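Local structure of spydx (Streptococcus pyogenes, 2J43) at residues A167-L173 and D190-L196; L114-N120 and T200-D206; L128-T132 and W143-L149; L5-T11 and N93-E99. The protein binds alpha-glucans, including host lung glycogen, through two family 41 carbohydrate-binding modules, which form the part present here of a larger protein that is probably a pullulanase. All coordinates share one frame. Residue numbers count along the deposited sequence, not the author numbering.

Contact 1: A167-L173 and D190-L196; sequences ANEIGFL and DYLFKEL
Strands 170-173 and 191-193 pair antiparallel, their axes approaching to 4.8 Å with N-to-C directions at 155°. I170 with F193 and F172 with Y191 are hydrogen-bonded pairs flanking the non-hydrogen-bonded pair G171 with L192. Four bonds close the ladder: I170 N to F193 O and F193 N to I170 O, both 2.9 Å, F172 N to Y191 O, 3.0 Å, and Y191 N to F172 O, 2.9 Å. Beyond it a water ties N168 O (2.7 Å) to L196 N (3.0 Å). L196 CD1 packs on A167 CB at 3.6 Å. On the face carrying I170, F172, Y191 and F193, the p rotamer of F172 lays its ring under Y191 CB, a CH-pi contact 3.6 Å from CB to ring centroid; the two rings, centroids 5.0 Å apart and planes at 23°, barely overlap. I170 CG2 meets F193 CB at 3.8 Å. E169 OE2 makes a salt bridge with K134; K194 NZ, 4.3 Å from E169 OE1, is too far for one. This edge-strand pairing of the second CBM41 module's beta-sandwich has 170-176 bonded on its other side to 128-134, while the aromatic face packs against 113-119 and 201-205.

Contact 2: L114-N120 and T200-D206; sequences LRINYHN and TQVFVKD
N117, V202 and V204 contribute most to the 666 Å² buried where strand 201-205 runs parallel to strand 114-119, axes 4.7 Å apart and 25° from alignment. N117, paired in register with F203, bonds the partner strand on either side of F203: N117 N gives a 3.0 Å bond to V202 O, and N117 O accepts V204 N at 2.9 Å. Its m rotamer also carries ND2 to V202 O (2.9 Å), so that carbonyl takes two donors, while ND2 lies over one face of the F203 ring, 3.4 Å from F203 CE1. V202, opposite I116, donates its N to R115 O (2.9 Å) and sets CG2 4.0 Å from I116 CG1 and 3.9 Å from L114 CD2. Here the first and last strands of the second CBM41 module, a beta-sandwich, lie side by side. V204 O accepts H119 N at 3.1 Å, and V204 CG2 touches Y118 CD1 at 3.7 Å at the ring edge. The ladder begins at R115 N to T200 O, 2.9 Å, and finishes with D206 N to H119 O, 2.8 Å. There Y118 OH, extended by a t rotamer, bonds D206 O at 2.7 Å. R115 NE makes a salt bridge with D160.

Contact 3: L128-T132 and W143-L149; sequences LAVWT and WPNGLDL
Strand 128-132 starts at L128, whose carbonyl takes a weak 3.5 Å bond from L149 N, and water as well, one molecule bridging L128 O (2.8 Å) and D148 OD1 (2.7 Å). L128 CB lies 4.0 Å from L149 CD1. A129 follows as the non-hydrogen-bonded antiparallel partner of D148, CA to CA 4.5 Å, with A129 CA 3.0 Å from L147 O in a CA-H...O contact. V130 and L147 form the hydrogen-bonded pair, CA to CA 4.8 Å: V130 N to L147 O and L147 N to V130 O are both 2.8 Å. With chi1 at t, V130 puts CG2 3.7 Å from L149 CD2. This short ladder joins adjacent antiparallel strands of a beta-sandwich module: 147-148 belongs to the sheet, and 143-146 leads into the strand through a cis peptide bond before P144 and an inverse gamma turn centred on N145, closed by G146 N to P144 O at 2.9 Å. G146 CA sits 3.4 Å from V130 O, and a CB here would clash with that oxygen. W131 meets the incoming loop with its indole, chi1 t: the edge of W143, also t, meets its face in a T-shaped stack, six-membered ring centroids 5.0 Å apart, planes at 74°, W131 CD2 to W143 CE3 3.6 Å. T132 sets CG2 3.8 Å from L147 CD1, its N bonded to T140 OG1.

Contact 4: L5-T11 and N93-E99; sequences LRMHFKT and NEVWIDE
Backbone bonding comes first: strands 5-9 and 94-97 lie parallel, axes 4.7 Å apart at 17°, pairing R6 with E94, M7 with V95, H8 with W96 and F9 with I97. R6 N to N93 O, V95 N to R6 O and H8 N to V95 O are each 2.9 Å; I97 N to H8 O is 2.7 Å and K10 N to I97 O 3.0 Å. Aromatic contact centres on H8, whose m rotamer lays its imidazole on the W96 indole in an offset stack, imidazole and five-membered ring centroids 4.0 Å apart, planes at 8°. In this first CBM41 module, a beta-sandwich, 94-97 lies between 4-9 and 103-104, and the pair's opposite face looks into the sandwich, toward Y69 and I71 of strand 66-73. Apolar packing there sets V95 CG1 (chi1 p) 4.0 Å from L5 CD1 and from CG of selenomethionine M7. Among charged groups, water joins R6 NH1 (3.1 Å) to E94 OE2 (2.7 Å), and R6 NE makes a salt bridge with D56.

Tandem modules let one structural principle be seen twice. Contact 4 closes first along the chain, within the N-terminal module, and touches none of the others; its centre is about 21 Å from that of contact 2 and about 32 Å from that of contact 3. In the second module contact 2 brackets a long run of chain within which contacts 3 and then 1 follow in series. Their centres lie about 12 to 15 Å apart, and all three belong to one curved sheet whose outermost strands, 191-193 and 201-205, meet through F193 on V202 and Y191 on V204. Contacts 2 and 4 are the corresponding parallel pairings of the two similar glycan-binding modules.

Contact 1: A167-L173 and D190-L196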
# COMPACT_ATOMS: atom_id res chain seq x y z
N ALA A 167 3.34 1.90 20.73
CA ALA A 167 1.92 1.88 20.41
C ALA A 167 1.44 0.49 20.00
O ALA A 167 2.10 -0.21 19.22
CB ALA A 167 1.60 2.92 19.30
N ASN A 168 0.28 0.10 20.52
CA ASN A 168 -0.40 -1.15 20.13
C ASN A 168 -1.73 -0.96 19.43
O ASN A 168 -2.07 -1.78 18.58
CB ASN A 168 -0.71 -2.00 21.36
CG ASN A 168 0.53 -2.43 22.09
OD1 ASN A 168 1.47 -2.96 21.49
ND2 ASN A 168 0.55 -2.21 23.40
N GLU A 169 -2.51 0.06 19.83
CA GLU A 169 -3.88 0.23 19.35
C GLU A 169 -4.21 1.73 19.16
O GLU A 169 -3.77 2.55 19.95
CB GLU A 169 -4.84 -0.40 20.35
CG GLU A 169 -6.20 -0.72 19.77
CD GLU A 169 -7.02 -1.64 20.68
OE1 GLU A 169 -6.49 -2.68 21.11
OE2 GLU A 169 -8.21 -1.30 20.94
N ILE A 170 -4.87 2.06 18.05
CA ILE A 170 -5.34 3.43 17.80
C ILE A 170 -6.83 3.37 17.58
O ILE A 170 -7.35 2.40 17.08
CB ILE A 170 -4.62 4.08 16.56
CG1 ILE A 170 -5.06 5.53 16.31
CG2 ILE A 170 -4.91 3.31 15.27
CD1 ILE A 170 -4.31 6.19 15.13
N GLY A 171 -7.51 4.44 18.00
CA GLY A 171 -8.89 4.64 17.69
C GLY A 171 -8.99 5.96 16.96
O GLY A 171 -8.20 6.89 17.18
N PHE A 172 -9.96 6.02 16.09
CA PHE A 172 -10.25 7.26 15.39
C PHE A 172 -11.67 7.29 14.85
O PHE A 172 -12.41 6.30 14.84
CB PHE A 172 -9.21 7.48 14.27
CG PHE A 172 -9.22 6.47 13.17
CD1 PHE A 172 -9.97 6.66 11.99
CD2 PHE A 172 -8.49 5.31 13.28
CE1 PHE A 172 -9.94 5.71 10.98
CE2 PHE A 172 -8.47 4.38 12.23
CZ PHE A 172 -9.20 4.61 11.11
N LEU A 173 -12.09 8.48 14.42
CA LEU A 173 -13.39 8.65 13.84
C LEU A 173 -13.33 9.72 12.80
O LEU A 173 -12.59 10.66 12.95
CB LEU A 173 -14.42 9.01 14.92
CG LEU A 173 -15.88 8.78 14.54
CD1 LEU A 173 -16.27 7.37 14.13
CD2 LEU A 173 -16.84 9.26 15.67
N ASP A 190 -16.79 3.88 16.40
CA ASP A 190 -15.36 4.16 16.45
C ASP A 190 -14.57 3.16 15.62
O ASP A 190 -14.81 1.94 15.71
CB ASP A 190 -14.88 4.04 17.86
CG ASP A 190 -15.31 5.20 18.76
OD1 ASP A 190 -15.73 6.27 18.26
OD2 ASP A 190 -15.15 5.11 20.00
N TYR A 191 -13.63 3.67 14.85
CA TYR A 191 -12.68 2.80 14.16
C TYR A 191 -11.56 2.43 15.08
O TYR A 191 -10.98 3.26 15.73
CB TYR A 191 -12.06 3.53 12.97
CG TYR A 191 -13.00 3.85 11.89
CD1 TYR A 191 -13.49 2.88 11.07
CD2 TYR A 191 -13.40 5.17 11.65
CE1 TYR A 191 -14.35 3.16 10.04
CE2 TYR A 191 -14.22 5.49 10.64
CZ TYR A 191 -14.74 4.50 9.82
OH TYR A 191 -15.61 4.87 8.83
N LEU A 192 -11.21 1.14 15.11
CA LEU A 192 -10.14 0.66 15.95
C LEU A 192 -9.14 -0.10 15.10
O LEU A 192 -9.54 -0.87 14.21
CB LEU A 192 -10.74 -0.29 17.02
CG LEU A 192 -10.75 0.15 18.49
CD1 LEU A 192 -10.99 1.68 18.74
CD2 LEU A 192 -11.77 -0.70 19.29
N PHE A 193 -7.86 0.13 15.34
CA PHE A 193 -6.81 -0.59 14.60
C PHE A 193 -5.68 -0.98 15.49
O PHE A 193 -5.12 -0.18 16.20
CB PHE A 193 -6.30 0.27 13.43
CG PHE A 193 -5.37 -0.47 12.50
CD1 PHE A 193 -5.88 -1.45 11.64
CD2 PHE A 193 -4.04 -0.17 12.46
CE1 PHE A 193 -5.02 -2.14 10.79
CE2 PHE A 193 -3.17 -0.85 11.60
CZ PHE A 193 -3.68 -1.82 10.77
N LYS A 194 -5.28 -2.25 15.41
CA LYS A 194 -4.21 -2.75 16.28
C LYS A 194 -3.20 -3.65 15.55
O LYS A 194 -2.58 -4.51 16.18
CB LYS A 194 -4.84 -3.53 17.46
CG LYS A 194 -5.75 -4.68 17.06
CD LYS A 194 -5.75 -5.81 18.11
CE LYS A 194 -6.65 -5.53 19.29
NZ LYS A 194 -6.90 -6.80 20.09
N GLU A 195 -3.03 -3.49 14.24
CA GLU A 195 -1.98 -4.21 13.50
C GLU A 195 -0.85 -3.24 13.12
O GLU A 195 -0.41 -3.21 11.98
CB GLU A 195 -2.56 -4.88 12.23
CG GLU A 195 -3.96 -5.49 12.33
CD GLU A 195 -4.39 -6.23 11.05
OE1 GLU A 195 -4.45 -5.63 9.93
OE2 GLU A 195 -4.64 -7.44 11.16
N LEU A 196 -0.36 -2.44 14.06
CA LEU A 196 0.63 -1.40 13.73
C LEU A 196 2.03 -1.87 13.29
O LEU A 196 2.81 -1.08 12.75
CB LEU A 196 0.79 -0.41 14.87
CG LEU A 196 -0.46 0.33 15.37
CD1 LEU A 196 -0.13 1.06 16.69
CD2 LEU A 196 -0.99 1.31 14.34
O HOH W 1 -0.10 -2.90 17.03

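Contact 2: L114-N120 and T200-D206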
# COMPACT_ATOMS: atom_id res chain seq x y z
N LEU A 114 1.05 6.43 11.53
CA LEU A 114 0.03 5.69 10.80
C LEU A 114 -0.61 6.73 9.87
O LEU A 114 -1.04 7.78 10.33
CB LEU A 114 -1.03 5.10 11.74
CG LEU A 114 -2.07 4.22 11.04
CD1 LEU A 114 -1.44 2.96 10.44
CD2 LEU A 114 -3.31 3.82 11.90
N ARG A 115 -0.64 6.47 8.56
CA ARG A 115 -1.51 7.26 7.66
C ARG A 115 -2.93 6.70 7.64
O ARG A 115 -3.14 5.51 7.37
CB ARG A 115 -0.98 7.25 6.22
CG ARG A 115 -1.83 8.06 5.27
CD ARG A 115 -1.18 8.41 3.94
NE ARG A 115 0.01 9.22 4.09
CZ ARG A 115 0.77 9.64 3.07
NH1 ARG A 115 0.47 9.28 1.82
NH2 ARG A 115 1.82 10.42 3.30
N ILE A 116 -3.90 7.59 7.89
CA ILE A 116 -5.30 7.28 7.75
C ILE A 116 -5.78 7.89 6.45
O ILE A 116 -5.80 9.10 6.30
CB ILE A 116 -6.09 7.83 8.94
CG1 ILE A 116 -5.61 7.14 10.22
CG2 ILE A 116 -7.60 7.68 8.66
CD1 ILE A 116 -6.18 7.73 11.54
N ASN A 117 -6.16 7.05 5.51
CA ASN A 117 -6.71 7.46 4.23
C ASN A 117 -8.23 7.36 4.29
O ASN A 117 -8.77 6.35 4.79
CB ASN A 117 -6.22 6.50 3.12
CG ASN A 117 -4.75 6.53 2.91
OD1 ASN A 117 -4.25 7.42 2.20
ND2 ASN A 117 -4.00 5.59 3.56
N TYR A 118 -8.93 8.39 3.81
CA TYR A 118 -10.38 8.38 3.84
C TYR A 118 -10.88 8.76 2.47
O TYR A 118 -10.52 9.82 2.02
CB TYR A 118 -10.96 9.42 4.85
CG TYR A 118 -12.47 9.44 4.79
CD1 TYR A 118 -13.20 8.37 5.31
CD2 TYR A 118 -13.17 10.50 4.19
CE1 TYR A 118 -14.59 8.34 5.22
CE2 TYR A 118 -14.57 10.49 4.13
CZ TYR A 118 -15.27 9.40 4.63
OH TYR A 118 -16.65 9.38 4.57
N HIS A 119 -11.71 7.91 1.86
CA HIS A 119 -12.29 8.12 0.55
C HIS A 119 -13.81 8.22 0.68
O HIS A 119 -14.41 7.47 1.47
CB HIS A 119 -11.88 6.98 -0.40
CG HIS A 119 -12.17 7.26 -1.85
ND1 HIS A 119 -13.39 6.99 -2.44
CD2 HIS A 119 -11.38 7.74 -2.84
CE1 HIS A 119 -13.35 7.36 -3.71
NE2 HIS A 119 -12.14 7.80 -3.98
N ASN A 120 -14.42 9.15 -0.06
CA ASN A 120 -15.87 9.17 -0.21
C ASN A 120 -16.25 9.29 -1.69
O ASN A 120 -15.40 9.52 -2.54
CB ASN A 120 -16.55 10.25 0.68
CG ASN A 120 -16.14 11.68 0.32
OD1 ASN A 120 -15.60 11.94 -0.77
ND2 ASN A 120 -16.41 12.65 1.27
N THR A 200 1.57 0.69 7.97
CA THR A 200 1.74 2.12 8.17
C THR A 200 0.77 2.93 7.34
O THR A 200 0.75 4.15 7.51
CB THR A 200 3.14 2.54 7.60
OG1 THR A 200 3.27 2.12 6.21
CG2 THR A 200 4.32 1.87 8.33
N GLN A 201 -0.11 2.32 6.57
CA GLN A 201 -1.40 2.89 6.21
C GLN A 201 -2.62 2.05 6.45
O GLN A 201 -2.56 0.81 6.41
CB GLN A 201 -1.32 3.17 4.68
CG GLN A 201 -0.09 3.99 4.23
CD GLN A 201 -0.18 4.59 2.84
OE1 GLN A 201 0.81 4.55 2.03
NE2 GLN A 201 -1.31 5.16 2.53
N VAL A 202 -3.73 2.73 6.73
CA VAL A 202 -5.05 2.17 6.75
C VAL A 202 -6.00 2.96 5.87
O VAL A 202 -5.72 4.10 5.43
CB VAL A 202 -5.60 2.00 8.18
CG1 VAL A 202 -4.69 1.07 9.01
CG2 VAL A 202 -5.78 3.33 8.86
N PHE A 203 -7.15 2.36 5.60
CA PHE A 203 -8.04 2.84 4.58
C PHE A 203 -9.45 2.70 5.09
O PHE A 203 -9.88 1.62 5.51
CB PHE A 203 -7.87 2.04 3.28
CG PHE A 203 -6.45 2.03 2.81
CD1 PHE A 203 -6.03 2.91 1.86
CD2 PHE A 203 -5.53 1.20 3.39
CE1 PHE A 203 -4.66 2.96 1.51
CE2 PHE A 203 -4.19 1.22 3.02
CZ PHE A 203 -3.77 2.12 2.08
N VAL A 204 -10.16 3.83 5.11
CA VAL A 204 -11.60 3.87 5.44
C VAL A 204 -12.35 4.63 4.38
O VAL A 204 -11.76 5.39 3.60
CB VAL A 204 -11.89 4.47 6.86
CG1 VAL A 204 -11.49 3.48 7.97
CG2 VAL A 204 -11.23 5.78 7.03
N LYS A 205 -13.65 4.37 4.26
CA LYS A 205 -14.43 4.99 3.22
C LYS A 205 -15.89 5.26 3.61
O LYS A 205 -16.44 4.52 4.44
CB LYS A 205 -14.46 4.10 1.97
CG LYS A 205 -14.94 2.67 2.18
CD LYS A 205 -15.00 1.93 0.81
CE LYS A 205 -15.42 0.50 0.94
NZ LYS A 205 -16.86 0.30 1.35
N ASP A 206 -16.46 6.31 3.03
CA ASP A 206 -17.89 6.59 3.09
C ASP A 206 -18.42 6.50 4.53
O ASP A 206 -17.88 7.19 5.43
CB ASP A 206 -18.60 5.63 2.09
CG ASP A 206 -18.05 5.76 0.68
OD1 ASP A 206 -18.05 6.88 0.15
OD2 ASP A 206 -17.59 4.82 0.06
O HOH W 2 -15.56 5.61 -1.62

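Contact 3: L128-T132 and W143-L149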
# COMPACT_ATOMS: atom_id res chain seq x y z
N LEU A 128 -14.04 18.13 6.72
CA LEU A 128 -13.98 16.81 7.36
C LEU A 128 -12.70 16.76 8.20
O LEU A 128 -11.70 17.38 7.85
CB LEU A 128 -13.97 15.71 6.30
CG LEU A 128 -15.22 15.63 5.43
CD1 LEU A 128 -15.17 14.32 4.58
CD2 LEU A 128 -16.54 15.73 6.15
N ALA A 129 -12.71 16.00 9.30
CA ALA A 129 -11.54 15.92 10.17
C ALA A 129 -11.47 14.55 10.78
O ALA A 129 -12.47 13.83 10.80
CB ALA A 129 -11.64 16.94 11.30
N VAL A 130 -10.33 14.23 11.34
CA VAL A 130 -10.10 12.93 11.99
C VAL A 130 -9.91 13.17 13.48
O VAL A 130 -9.01 13.89 13.88
CB VAL A 130 -8.87 12.19 11.43
CG1 VAL A 130 -8.85 10.75 12.04
CG2 VAL A 130 -8.91 12.18 9.91
N TRP A 131 -10.75 12.54 14.29
CA TRP A 131 -10.60 12.49 15.74
C TRP A 131 -9.74 11.26 16.08
O TRP A 131 -9.99 10.21 15.55
CB TRP A 131 -11.98 12.33 16.38
CG TRP A 131 -11.96 12.48 17.85
CD1 TRP A 131 -12.04 11.47 18.78
CD2 TRP A 131 -11.87 13.70 18.60
NE1 TRP A 131 -12.00 11.99 20.06
CE2 TRP A 131 -11.88 13.35 19.98
CE3 TRP A 131 -11.75 15.06 18.26
CZ2 TRP A 131 -11.78 14.31 20.99
CZ3 TRP A 131 -11.65 15.99 19.28
CH2 TRP A 131 -11.65 15.62 20.61
N THR A 132 -8.72 11.44 16.90
CA THR A 132 -7.79 10.36 17.25
C THR A 132 -7.65 10.19 18.76
O THR A 132 -7.71 11.16 19.54
CB THR A 132 -6.36 10.64 16.68
OG1 THR A 132 -5.84 11.84 17.27
CG2 THR A 132 -6.41 10.94 15.18
N TRP A 143 -13.50 18.86 20.66
CA TRP A 143 -14.53 18.32 19.80
C TRP A 143 -15.42 19.37 19.12
O TRP A 143 -15.92 20.24 19.81
CB TRP A 143 -15.40 17.40 20.66
CG TRP A 143 -16.46 16.77 19.90
CD1 TRP A 143 -17.70 17.24 19.69
CD2 TRP A 143 -16.37 15.53 19.20
NE1 TRP A 143 -18.43 16.37 18.92
CE2 TRP A 143 -17.62 15.31 18.60
CE3 TRP A 143 -15.36 14.59 19.02
CZ2 TRP A 143 -17.89 14.17 17.83
CZ3 TRP A 143 -15.65 13.45 18.27
CH2 TRP A 143 -16.87 13.26 17.70
N PRO A 144 -15.67 19.30 17.80
CA PRO A 144 -15.16 18.31 16.86
C PRO A 144 -13.92 18.73 16.06
O PRO A 144 -13.76 18.25 14.92
CB PRO A 144 -16.35 18.19 15.90
CG PRO A 144 -16.76 19.66 15.73
CD PRO A 144 -16.60 20.23 17.11
N ASN A 145 -13.03 19.54 16.64
CA ASN A 145 -11.86 20.01 15.84
C ASN A 145 -10.68 19.01 15.74
O ASN A 145 -9.60 19.16 16.31
CB ASN A 145 -11.41 21.39 16.28
CG ASN A 145 -10.61 22.14 15.20
OD1 ASN A 145 -10.36 21.66 14.08
ND2 ASN A 145 -10.19 23.31 15.57
N GLY A 146 -10.86 18.02 14.92
CA GLY A 146 -9.81 17.04 14.75
C GLY A 146 -8.82 17.43 13.66
O GLY A 146 -8.74 18.56 13.24
N LEU A 147 -8.09 16.45 13.16
CA LEU A 147 -7.07 16.70 12.17
C LEU A 147 -7.71 16.89 10.82
O LEU A 147 -8.51 16.05 10.37
CB LEU A 147 -6.07 15.54 12.10
CG LEU A 147 -5.46 15.05 13.42
CD1 LEU A 147 -4.70 13.76 13.22
CD2 LEU A 147 -4.61 16.12 14.10
N ASP A 148 -7.37 17.98 10.13
CA ASP A 148 -7.92 18.22 8.79
C ASP A 148 -7.52 17.11 7.80
O ASP A 148 -6.40 16.59 7.85
CB ASP A 148 -7.37 19.53 8.19
CG ASP A 148 -7.84 20.79 8.92
OD1 ASP A 148 -8.92 20.85 9.53
OD2 ASP A 148 -7.14 21.81 8.90
N LEU A 149 -8.43 16.81 6.89
CA LEU A 149 -8.16 15.95 5.74
C LEU A 149 -7.87 16.84 4.49
O LEU A 149 -8.51 16.71 3.43
CB LEU A 149 -9.39 15.06 5.51
CG LEU A 149 -9.45 13.90 6.53
CD1 LEU A 149 -10.82 13.27 6.56
CD2 LEU A 149 -8.43 12.82 6.28
O HOH W 3 -10.60 18.64 5.21
O HOH W 4 -11.16 20.08 8.20

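Contact 4: L5-T11 and N93-E99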
# COMPACT_ATOMS: atom_id res chain seq x y z
N LEU A 5 0.85 -5.69 -13.33
CA LEU A 5 1.27 -5.46 -11.97
C LEU A 5 2.50 -4.57 -11.98
O LEU A 5 3.56 -4.97 -12.46
CB LEU A 5 1.61 -6.78 -11.27
CG LEU A 5 2.04 -6.71 -9.80
CD1 LEU A 5 0.91 -6.20 -8.91
CD2 LEU A 5 2.54 -8.03 -9.28
N ARG A 6 2.38 -3.35 -11.48
CA ARG A 6 3.55 -2.47 -11.35
C ARG A 6 4.31 -2.81 -10.11
O ARG A 6 3.80 -2.61 -9.00
CB ARG A 6 3.13 -1.00 -11.35
CG ARG A 6 4.23 -0.02 -11.05
CD ARG A 6 4.03 1.41 -11.57
NE ARG A 6 3.91 1.41 -13.02
CZ ARG A 6 3.60 2.49 -13.71
NH1 ARG A 6 3.41 3.62 -13.07
NH2 ARG A 6 3.53 2.44 -15.04
N MSE A 7 5.50 -3.37 -10.31
CA MSE A 7 6.35 -3.83 -9.25
C MSE A 7 7.40 -2.79 -8.91
O MSE A 7 8.21 -2.44 -9.72
CB MSE A 7 7.00 -5.16 -9.61
CG MSE A 7 5.99 -6.22 -9.91
SE MSE A 7 6.84 -7.99 -9.97
CE MSE A 7 7.45 -8.11 -8.18
N HIS A 8 7.32 -2.29 -7.69
CA HIS A 8 8.28 -1.35 -7.15
C HIS A 8 9.31 -2.07 -6.30
O HIS A 8 8.97 -2.77 -5.32
CB HIS A 8 7.56 -0.34 -6.26
CG HIS A 8 6.69 0.61 -6.99
ND1 HIS A 8 5.32 0.48 -7.07
CD2 HIS A 8 7.00 1.78 -7.61
CE1 HIS A 8 4.84 1.52 -7.74
NE2 HIS A 8 5.84 2.30 -8.09
N PHE A 9 10.59 -1.93 -6.65
CA PHE A 9 11.65 -2.52 -5.86
C PHE A 9 12.42 -1.38 -5.14
O PHE A 9 12.85 -0.42 -5.79
CB PHE A 9 12.61 -3.31 -6.76
CG PHE A 9 11.97 -4.47 -7.43
CD1 PHE A 9 11.89 -5.67 -6.76
CD2 PHE A 9 11.44 -4.36 -8.68
CE1 PHE A 9 11.27 -6.77 -7.35
CE2 PHE A 9 10.83 -5.49 -9.28
CZ PHE A 9 10.76 -6.64 -8.58
N LYS A 10 12.61 -1.53 -3.85
CA LYS A 10 13.39 -0.57 -3.05
C LYS A 10 14.88 -0.59 -3.39
O LYS A 10 15.53 0.47 -3.63
CB LYS A 10 13.27 -0.89 -1.58
CG LYS A 10 13.92 0.18 -0.64
CD LYS A 10 12.92 1.31 -0.36
CE LYS A 10 13.54 2.72 -0.47
NZ LYS A 10 12.56 3.80 -0.80
N THR A 11 15.42 -1.80 -3.40
CA THR A 11 16.85 -2.00 -3.62
C THR A 11 17.13 -3.25 -4.44
O THR A 11 16.81 -4.36 -3.98
CB THR A 11 17.58 -2.19 -2.29
OG1 THR A 11 17.23 -1.13 -1.36
CG2 THR A 11 19.08 -2.05 -2.47
N ASN A 93 -3.04 -3.86 -8.88
CA ASN A 93 -2.20 -3.45 -10.00
C ASN A 93 -0.83 -2.93 -9.68
O ASN A 93 -0.14 -2.36 -10.54
CB ASN A 93 -2.96 -2.58 -10.98
CG ASN A 93 -3.27 -1.26 -10.39
OD1 ASN A 93 -2.94 -0.99 -9.24
ND2 ASN A 93 -3.87 -0.38 -11.21
N GLU A 94 -0.40 -3.02 -8.43
CA GLU A 94 0.69 -2.23 -7.93
C GLU A 94 1.14 -2.89 -6.62
O GLU A 94 0.31 -3.28 -5.82
CB GLU A 94 0.47 -0.72 -7.83
CG GLU A 94 1.72 0.11 -7.81
CD GLU A 94 1.46 1.58 -8.14
OE1 GLU A 94 0.29 2.01 -8.13
OE2 GLU A 94 2.45 2.32 -8.39
N VAL A 95 2.44 -3.06 -6.44
CA VAL A 95 2.97 -3.63 -5.20
C VAL A 95 4.32 -3.01 -4.94
O VAL A 95 5.05 -2.65 -5.89
CB VAL A 95 3.07 -5.16 -5.37
CG1 VAL A 95 4.07 -5.49 -6.50
CG2 VAL A 95 3.41 -5.85 -4.14
N TRP A 96 4.69 -2.97 -3.68
CA TRP A 96 5.96 -2.43 -3.23
C TRP A 96 6.73 -3.51 -2.52
O TRP A 96 6.25 -4.10 -1.55
CB TRP A 96 5.75 -1.23 -2.30
CG TRP A 96 5.28 -0.00 -3.05
CD1 TRP A 96 6.05 1.07 -3.38
CD2 TRP A 96 3.95 0.30 -3.52
NE1 TRP A 96 5.31 2.01 -4.03
CE2 TRP A 96 4.01 1.57 -4.15
CE3 TRP A 96 2.71 -0.37 -3.50
CZ2 TRP A 96 2.91 2.17 -4.75
CZ3 TRP A 96 1.60 0.25 -4.08
CH2 TRP A 96 1.71 1.51 -4.69
N ILE A 97 7.94 -3.73 -3.01
CA ILE A 97 8.81 -4.78 -2.50
C ILE A 97 9.98 -4.13 -1.82
O ILE A 97 10.78 -3.43 -2.45
CB ILE A 97 9.27 -5.73 -3.62
CG1 ILE A 97 8.03 -6.40 -4.22
CG2 ILE A 97 10.23 -6.78 -3.11
CD1 ILE A 97 8.11 -6.61 -5.65
N ASP A 98 10.06 -4.34 -0.52
CA ASP A 98 11.11 -3.67 0.23
C ASP A 98 12.45 -4.39 0.12
O ASP A 98 12.61 -5.37 -0.59
CB ASP A 98 10.65 -3.38 1.67
CG ASP A 98 10.45 -4.63 2.52
OD1 ASP A 98 11.11 -5.68 2.29
OD2 ASP A 98 9.65 -4.59 3.47
N GLU A 99 13.45 -3.87 0.82
CA GLU A 99 14.81 -4.41 0.69
C GLU A 99 14.99 -5.83 1.21
O GLU A 99 15.97 -6.48 0.89
CB GLU A 99 15.81 -3.47 1.38
CG GLU A 99 15.75 -3.53 2.89
CD GLU A 99 14.77 -2.58 3.53
OE1 GLU A 99 13.88 -1.99 2.85
OE2 GLU A 99 14.87 -2.43 4.77
O HOH W 5 2.91 4.40 -10.10
O HOH W 6 13.77 -4.38 -3.27